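Local coordinates for protein alpha-rhamnosidase (Dictyoglomus thermophilum, PDB 6I60) that probably catalyses the hydrolysis of terminal non-reducing alpha-L-rhamnose residues in alpha-L-rhamnosides, at residues D415-I418 with Y424-Y427; I294-N297 with E303-D306; G246-N251 with P429-H434. All blocks are in the same frame, centred on the assembly; numbering follows the deposited sequence.

Contact 1 of 3, residues D415-I418 with Y424-Y427; sequences DVYI and YEEY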
loop_
_atom_site.group_PDB
_atom_site.type_symbol
_atom_site.label_atom_id
_atom_site.label_comp_id
_atom_site.label_asym_id
_atom_site.label_seq_id
_atom_site.Cartn_x
_atom_site.Cartn_y
_atom_site.Cartn_z
ATOM N N ASP A 415 14.008 -15.585 -16.703
ATOM C CA ASP A 415 15.353 -15.121 -16.395
ATOM C C ASP A 415 16.366 -16.143 -16.894
ATOM O O ASP A 415 16.141 -17.354 -16.793
ATOM C CB ASP A 415 15.530 -14.891 -14.892
ATOM C CG ASP A 415 14.563 -13.858 -14.344
ATOM O OD1 ASP A 415 14.393 -12.807 -14.994
ATOM O OD2 ASP A 415 13.970 -14.096 -13.271
ATOM N N VAL A 416 17.476 -15.650 -17.436
ATOM C CA VAL A 416 18.505 -16.490 -18.035
ATOM C C VAL A 416 19.836 -16.174 -17.369
ATOM O O VAL A 416 20.218 -15.004 -17.260
ATOM C CB VAL A 416 18.597 -16.276 -19.559
ATOM C CG1 VAL A 416 19.901 -16.837 -20.105
ATOM C CG2 VAL A 416 17.403 -16.912 -20.250
ATOM N N TYR A 417 20.536 -17.215 -16.920
ATOM C CA TYR A 417 21.852 -17.072 -16.309
ATOM C C TYR A 417 22.830 -17.992 -17.021
ATOM O O TYR A 417 22.587 -19.200 -17.122
ATOM C CB TYR A 417 21.806 -17.394 -14.814
ATOM C CG TYR A 417 23.165 -17.415 -14.152
ATOM C CD1 TYR A 417 23.840 -16.233 -13.868
ATOM C CD2 TYR A 417 23.773 -18.615 -13.806
ATOM C CE1 TYR A 417 25.081 -16.249 -13.259
ATOM C CE2 TYR A 417 25.012 -18.640 -13.198
ATOM C CZ TYR A 417 25.662 -17.455 -12.927
ATOM O OH TYR A 417 26.897 -17.481 -12.320
ATOM N N ILE A 418 23.927 -17.424 -17.514
ATOM C CA ILE A 418 24.985 -18.182 -18.171
ATOM C C ILE A 418 26.121 -18.360 -17.174
ATOM O O ILE A 418 26.685 -17.377 -16.679
ATOM C CB ILE A 418 25.470 -17.483 -19.450
ATOM C CG1 ILE A 418 24.314 -17.331 -20.440
ATOM C CG2 ILE A 418 26.606 -18.265 -20.086
ATOM C CD1 ILE A 418 24.081 -15.908 -20.886
ATOM N N TYR A 424 30.807 -23.339 -7.987
ATOM C CA TYR A 424 29.608 -22.971 -7.235
ATOM C C TYR A 424 29.267 -21.526 -7.557
ATOM O O TYR A 424 30.109 -20.639 -7.381
ATOM C CB TYR A 424 29.817 -23.155 -5.730
ATOM C CG TYR A 424 28.637 -22.701 -4.900
ATOM C CD1 TYR A 424 27.509 -23.501 -4.765
ATOM C CD2 TYR A 424 28.645 -21.467 -4.258
ATOM C CE1 TYR A 424 26.426 -23.089 -4.012
ATOM C CE2 TYR A 424 27.565 -21.048 -3.503
ATOM C CZ TYR A 424 26.461 -21.864 -3.385
ATOM O OH TYR A 424 25.383 -21.456 -2.634
ATOM N N GLU A 425 28.041 -21.288 -8.023
ATOM C CA GLU A 425 27.586 -19.947 -8.353
ATOM C C GLU A 425 26.154 -19.759 -7.868
ATOM O O GLU A 425 25.393 -20.721 -7.739
ATOM C CB GLU A 425 27.662 -19.674 -9.865
ATOM C CG GLU A 425 29.062 -19.758 -10.457
ATOM C CD GLU A 425 29.061 -20.252 -11.893
ATOM O OE1 GLU A 425 28.458 -19.578 -12.754
ATOM O OE2 GLU A 425 29.660 -21.316 -12.158
ATOM N N GLU A 426 25.802 -18.504 -7.597
ATOM C CA GLU A 426 24.451 -18.126 -7.213
ATOM C C GLU A 426 23.994 -16.958 -8.075
ATOM O O GLU A 426 24.801 -16.120 -8.485
ATOM C CB GLU A 426 24.366 -17.740 -5.730
ATOM C CG GLU A 426 24.729 -18.858 -4.769
ATOM C CD GLU A 426 24.625 -18.428 -3.322
ATOM O OE1 GLU A 426 25.052 -19.197 -2.434
ATOM O OE2 GLU A 426 24.115 -17.317 -3.072
ATOM N N TYR A 427 22.693 -16.908 -8.348
ATOM C CA TYR A 427 22.148 -15.837 -9.171
ATOM C C TYR A 427 20.742 -15.482 -8.713
ATOM O O TYR A 427 19.917 -16.372 -8.481
ATOM C CB TYR A 427 22.124 -16.229 -10.652
ATOM C CG TYR A 427 21.195 -15.364 -11.473
ATOM C CD1 TYR A 427 21.480 -14.023 -11.693
ATOM C CD2 TYR A 427 20.026 -15.882 -12.013
ATOM C CE1 TYR A 427 20.633 -13.225 -12.433
ATOM C CE2 TYR A 427 19.174 -15.090 -12.757
ATOM C CZ TYR A 427 19.482 -13.762 -12.964
ATOM O OH TYR A 427 18.638 -12.966 -13.704
#
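Tyr417 and Tyr427 meet inside the beta sandwich of the concanavalin-like domain, where strand 414-418 of one sheet faces strand 425-427, an outermost strand of a four-stranded antiparallel sheet. The axes of 415-418 and 425-427 come within 9.1 Å and run nearly antiparallel, at 158°. That spacing belongs to facing layers rather than to hydrogen-bonded neighbours, and side chains fill it. Both tyrosines reach into the gap with CG anti to the backbone N (chi1 174° in Tyr417, 162° in Tyr427), which sends the two side chains past each other in opposite directions. The planes are almost parallel, but the rings have slid apart and barely overlap, with centroids 5.2 Å from each other. The gain comes from CH-pi contacts: Tyr427 CB sits over a face of the Tyr417 ring, 3.9 Å from its centroid, and in return Tyr417 CB stands off-centre against the Tyr427 ring, 4.1 Å from its centroid. Tyrosine suits both places because its broad ring fills the layer while its hydroxyl carries on to a polar partner at the far end. Tyr417 OH donates to Glu425 OE1 at 2.6 Å, meeting that oxygen's anti lone pair, with ring and carboxylate planes steeply inclined. The buried carboxylate is well supplied with other donors: OE1 also accepts from Lys420 N, and OE2 from Gly421 N and Glu422 N, so Glu425 ties down the loop joining the two strands. Tyr427 OH is bonded to Glu303 OE2. Asp415 bonds through OD1 to Glu303 N and through OD2 to His434 NE2, and its CB lies at the edge of the Tyr427 ring, 3.8 Å from Tyr427 OH.

Contact 2 of 3, residues I294-N297 with E303-D306; sequences ITLN and EIYD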
loop_
_atom_site.group_PDB
_atom_site.type_symbol
_atom_site.label_atom_id
_atom_site.label_comp_id
_atom_site.label_asym_id
_atom_site.label_seq_id
_atom_site.Cartn_x
_atom_site.Cartn_y
_atom_site.Cartn_z
ATOM N N ILE A 294 24.949 -8.148 -17.045
ATOM C CA ILE A 294 23.524 -8.058 -17.343
ATOM C C ILE A 294 23.334 -7.457 -18.728
ATOM O O ILE A 294 23.847 -6.372 -19.026
ATOM C CB ILE A 294 22.793 -7.231 -16.274
ATOM C CG1 ILE A 294 22.870 -7.926 -14.915
ATOM C CG2 ILE A 294 21.339 -7.023 -16.666
ATOM C CD1 ILE A 294 23.689 -7.177 -13.896
ATOM N N THR A 295 22.593 -8.164 -19.582
ATOM C CA THR A 295 22.250 -7.649 -20.902
ATOM C C THR A 295 20.870 -7.007 -20.863
ATOM O O THR A 295 20.710 -5.898 -20.343
ATOM C CB THR A 295 22.290 -8.758 -21.956
ATOM O OG1 THR A 295 21.252 -9.710 -21.697
ATOM C CG2 THR A 295 23.640 -9.466 -21.933
ATOM N N LEU A 296 19.866 -7.696 -21.398
ATOM C CA LEU A 296 18.508 -7.177 -21.394
ATOM C C LEU A 296 17.887 -7.313 -20.011
ATOM O O LEU A 296 18.104 -8.305 -19.309
ATOM C CB LEU A 296 17.652 -7.912 -22.425
ATOM C CG LEU A 296 18.175 -7.903 -23.861
ATOM C CD1 LEU A 296 17.275 -8.737 -24.758
ATOM C CD2 LEU A 296 18.279 -6.480 -24.376
ATOM N N ASN A 297 17.112 -6.303 -19.619
ATOM C CA ASN A 297 16.412 -6.324 -18.341
ATOM C C ASN A 297 15.077 -5.613 -18.505
ATOM O O ASN A 297 15.026 -4.498 -19.031
ATOM C CB ASN A 297 17.250 -5.670 -17.234
ATOM C CG ASN A 297 17.551 -4.207 -17.507
ATOM O OD1 ASN A 297 16.977 -3.316 -16.881
ATOM N ND2 ASN A 297 18.460 -3.952 -18.442
ATOM N N GLU A 303 15.346 -10.758 -16.798
ATOM C CA GLU A 303 16.713 -10.266 -16.873
ATOM C C GLU A 303 17.634 -11.400 -17.296
ATOM O O GLU A 303 17.424 -12.555 -16.916
ATOM C CB GLU A 303 17.160 -9.675 -15.523
ATOM C CG GLU A 303 18.641 -9.830 -15.199
ATOM C CD GLU A 303 18.920 -9.804 -13.705
ATOM O OE1 GLU A 303 18.389 -8.907 -13.016
ATOM O OE2 GLU A 303 19.670 -10.678 -13.217
ATOM N N ILE A 304 18.647 -11.066 -18.094
ATOM C CA ILE A 304 19.656 -12.016 -18.548
ATOM C C ILE A 304 20.992 -11.629 -17.929
ATOM O O ILE A 304 21.423 -10.475 -18.042
ATOM C CB ILE A 304 19.746 -12.048 -20.082
ATOM C CG1 ILE A 304 18.417 -12.506 -20.684
ATOM C CG2 ILE A 304 20.879 -12.951 -20.532
ATOM C CD1 ILE A 304 18.062 -11.795 -21.964
ATOM N N TYR A 305 21.646 -12.592 -17.280
ATOM C CA TYR A 305 22.922 -12.378 -16.600
ATOM C C TYR A 305 23.954 -13.330 -17.191
ATOM O O TYR A 305 23.895 -14.542 -16.956
ATOM C CB TYR A 305 22.777 -12.594 -15.094
ATOM C CG TYR A 305 23.966 -12.145 -14.268
ATOM C CD1 TYR A 305 25.120 -12.917 -14.191
ATOM C CD2 TYR A 305 23.927 -10.957 -13.550
ATOM C CE1 TYR A 305 26.201 -12.512 -13.434
ATOM C CE2 TYR A 305 25.003 -10.545 -12.789
ATOM C CZ TYR A 305 26.138 -11.327 -12.734
ATOM O OH TYR A 305 27.216 -10.921 -11.980
ATOM N N ASP A 306 24.904 -12.785 -17.947
ATOM C CA ASP A 306 25.977 -13.569 -18.555
ATOM C C ASP A 306 27.201 -13.465 -17.651
ATOM O O ASP A 306 27.881 -12.436 -17.624
ATOM C CB ASP A 306 26.279 -13.081 -19.967
ATOM C CG ASP A 306 27.171 -14.039 -20.738
ATOM O OD1 ASP A 306 27.051 -14.098 -21.981
ATOM O OD2 ASP A 306 27.992 -14.732 -20.100
#
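Ile294 packs against Tyr305 in a beta hairpin of the alpha-L-rhamnosidase N-terminal domain, formed by strands 288-298 and 302-306. Ile294 CB lies near Ile304 O. There chi1 of -64° sets CG2 anti to the backbone N and CG1 anti to the carbonyl carbon, a split that a beta-branched residue can make: CG2 goes to Glu303 CG, at 4.2 Å, and CG1 to Tyr305 CD2, at 3.5 Å. At the tip, Ile294 CD1 reaches Tyr305 CE2 at 3.8 Å. With an alanine here, the loss of CG1 and CD1 would probably open a gap beside Tyr305 CD2 and CE2 and let the ring shift. Ile294 and Tyr305 form one non-hydrogen-bonded antiparallel pair, Asn297 and Glu303 another; between them the register slips by one residue, a beta bulge. Thr295 N donates to Ile304 O at 3.0 Å, and Ile304 N to Leu296 O at 3.1 Å. At the bulge Thr295 OG1 comes beside Ile304 CB. Glu303 OE1 accepts from the backbone N of Arg430 and Phe431. Backbone bonds thus set the bulged register, an aliphatic-aromatic pair occupies one end of the face that also carries Asn297 and Glu303, and the buried acid anchors a neighbouring loop.

Contact 3 of 3, residues G246-N251 with P429-H434; sequences GVILGN and PRFTYH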
loop_
_atom_site.group_PDB
_atom_site.type_symbol
_atom_site.label_atom_id
_atom_site.label_comp_id
_atom_site.label_asym_id
_atom_site.label_seq_id
_atom_site.Cartn_x
_atom_site.Cartn_y
_atom_site.Cartn_z
ATOM N N GLY A 246 30.153 2.295 -7.048
ATOM C CA GLY A 246 29.607 1.528 -8.149
ATOM C C GLY A 246 28.105 1.657 -8.297
ATOM O O GLY A 246 27.361 1.459 -7.331
ATOM N N VAL A 247 27.647 1.999 -9.498
ATOM C CA VAL A 247 26.224 2.130 -9.795
ATOM C C VAL A 247 25.942 1.409 -11.106
ATOM O O VAL A 247 26.558 1.718 -12.132
ATOM C CB VAL A 247 25.778 3.598 -9.890
ATOM C CG1 VAL A 247 24.280 3.672 -10.138
ATOM C CG2 VAL A 247 26.152 4.360 -8.629
ATOM N N ILE A 248 25.013 0.458 -11.072
ATOM C CA ILE A 248 24.540 -0.239 -12.262
ATOM C C ILE A 248 23.082 0.141 -12.480
ATOM O O ILE A 248 22.290 0.153 -11.530
ATOM C CB ILE A 248 24.715 -1.764 -12.135
ATOM C CG1 ILE A 248 24.052 -2.482 -13.311
ATOM C CG2 ILE A 248 24.163 -2.264 -10.810
ATOM C CD1 ILE A 248 24.759 -3.751 -13.720
ATOM N N LEU A 249 22.731 0.464 -13.721
ATOM C CA LEU A 249 21.416 0.994 -14.050
ATOM C C LEU A 249 20.536 -0.071 -14.690
ATOM O O LEU A 249 20.988 -0.837 -15.545
ATOM C CB LEU A 249 21.536 2.190 -14.996
ATOM C CG LEU A 249 22.072 3.487 -14.389
ATOM C CD1 LEU A 249 21.938 4.620 -15.386
ATOM C CD2 LEU A 249 21.350 3.821 -13.092
ATOM N N GLY A 250 19.273 -0.107 -14.270
ATOM C CA GLY A 250 18.276 -0.961 -14.887
ATOM C C GLY A 250 17.201 -0.146 -15.576
ATOM O O GLY A 250 17.063 1.052 -15.310
ATOM N N ASN A 251 16.431 -0.776 -16.465
ATOM C CA ASN A 251 15.404 -0.047 -17.205
ATOM C C ASN A 251 14.191 0.246 -16.328
ATOM O O ASN A 251 13.872 1.409 -16.055
ATOM C CB ASN A 251 14.984 -0.838 -18.447
ATOM C CG ASN A 251 16.164 -1.270 -19.293
ATOM O OD1 ASN A 251 17.306 -0.889 -19.035
ATOM N ND2 ASN A 251 15.893 -2.076 -20.307
ATOM N N PRO A 429 17.820 -12.302 -9.991
ATOM C CA PRO A 429 17.576 -11.116 -10.816
ATOM C C PRO A 429 17.484 -9.862 -9.959
ATOM O O PRO A 429 17.045 -9.897 -8.806
ATOM C CB PRO A 429 16.239 -11.423 -11.502
ATOM C CG PRO A 429 16.040 -12.899 -11.339
ATOM C CD PRO A 429 16.708 -13.261 -10.055
ATOM N N ARG A 430 17.908 -8.740 -10.543
ATOM C CA ARG A 430 17.958 -7.469 -9.836
ATOM C C ARG A 430 17.121 -6.368 -10.467
ATOM O O ARG A 430 16.853 -5.365 -9.796
ATOM C CB ARG A 430 19.410 -6.974 -9.733
ATOM C CG ARG A 430 20.170 -7.095 -11.038
ATOM C CD ARG A 430 21.439 -6.258 -11.046
ATOM N NE ARG A 430 22.450 -6.739 -10.104
ATOM C CZ ARG A 430 23.070 -7.913 -10.185
ATOM N NH1 ARG A 430 22.795 -8.762 -11.167
ATOM N NH2 ARG A 430 23.976 -8.242 -9.274
ATOM N N PHE A 431 16.703 -6.517 -11.724
ATOM C CA PHE A 431 15.985 -5.472 -12.442
ATOM C C PHE A 431 14.644 -5.967 -12.977
ATOM O O PHE A 431 14.188 -5.521 -14.031
ATOM C CB PHE A 431 16.842 -4.915 -13.579
ATOM C CG PHE A 431 18.056 -4.163 -13.111
ATOM C CD1 PHE A 431 17.964 -3.252 -12.071
ATOM C CD2 PHE A 431 19.288 -4.367 -13.711
ATOM C CE1 PHE A 431 19.081 -2.557 -11.638
ATOM C CE2 PHE A 431 20.408 -3.674 -13.284
ATOM C CZ PHE A 431 20.304 -2.768 -12.245
ATOM N N THR A 432 14.003 -6.882 -12.256
ATOM C CA THR A 432 12.718 -7.429 -12.672
ATOM C C THR A 432 12.052 -8.084 -11.471
ATOM O O THR A 432 12.661 -8.255 -10.411
ATOM C CB THR A 432 12.879 -8.438 -13.814
ATOM O OG1 THR A 432 11.612 -9.044 -14.106
ATOM C CG2 THR A 432 13.869 -9.521 -13.423
ATOM N N TYR A 433 10.785 -8.449 -11.652
ATOM C CA TYR A 433 10.067 -9.243 -10.665
ATOM C C TYR A 433 8.905 -9.939 -11.355
ATOM O O TYR A 433 8.386 -9.457 -12.366
ATOM C CB TYR A 433 9.585 -8.386 -9.484
ATOM C CG TYR A 433 8.327 -7.578 -9.731
ATOM C CD1 TYR A 433 7.079 -8.076 -9.381
ATOM C CD2 TYR A 433 8.392 -6.307 -10.286
ATOM C CE1 TYR A 433 5.931 -7.340 -9.592
ATOM C CE2 TYR A 433 7.246 -5.561 -10.501
ATOM C CZ TYR A 433 6.019 -6.082 -10.151
ATOM O OH TYR A 433 4.873 -5.350 -10.359
ATOM N N HIS A 434 8.513 -11.088 -10.809
ATOM C CA HIS A 434 7.439 -11.889 -11.373
ATOM C C HIS A 434 6.447 -12.271 -10.285
ATOM O O HIS A 434 6.788 -12.334 -9.101
ATOM C CB HIS A 434 7.973 -13.164 -12.051
ATOM C CG HIS A 434 9.339 -13.012 -12.647
ATOM N ND1 HIS A 434 9.556 -12.394 -13.860
ATOM C CD2 HIS A 434 10.555 -13.408 -12.202
ATOM C CE1 HIS A 434 10.849 -12.411 -14.134
ATOM N NE2 HIS A 434 11.477 -13.021 -13.145
#
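Ile248 and Gly250, on strand 242-250, receive the ring of Phe431 from the loop between strands 425-427 and 434-436. Ile248 comes first: its CG1, anti to the backbone N at chi1 173°, lies in the plane of the ring at its edge, 3.8 Å from Phe431 CE2, and its carbonyl O also approaches that edge at CZ. Leu249 turns its side chain the other way, onto Pro177 and Phe179 of strand 171-184, but its O stands 3.7 Å from Phe431 CE2. Gly250 then lays its N-CA edge over the ring: N is near CZ and CE1, and CA is 3.5 Å from the Phe431 centroid, only 4° off the normal, a CH-pi contact. Glycine suits this place, since a CB here would point at the ring and probably collide with Phe431 CD1. Arg430 CD lies over the opposite face, toward the rim. Asn251 ends the segment by bonding its backbone N to Asn297 OD1 and its ND2 to Ala174 O. The contact rests on van der Waals and CH-pi packing, joining the alpha-L-rhamnosidase N-terminal and concanavalin-like domains through a buried phenyl ring set against backbone as well as an aliphatic side chain.

Overall arrangement
Contact 3 is wholly buried and contact 1 largely so, while contact 2 is only partly buried. Contact 1 joins facing layers of the concanavalin-like domain, contact 2 joins paired strands of the alpha-L-rhamnosidase N-terminal domain, and contact 3 bridges these two domains. Their chemistry follows: slid tyrosines and a buried carboxylate in contact 1, backbone bonding with one aliphatic-aromatic pair in contact 2, a ring packed on backbone in contact 3. Strands 302-306 and 414-418 are parallel neighbours, linking contacts 1 and 2 through their backbones. Glu303 of contact 2 reaches into both other contacts. Along the chain, contacts 2 and 1 follow in series inside the long loop that contact 3 closes.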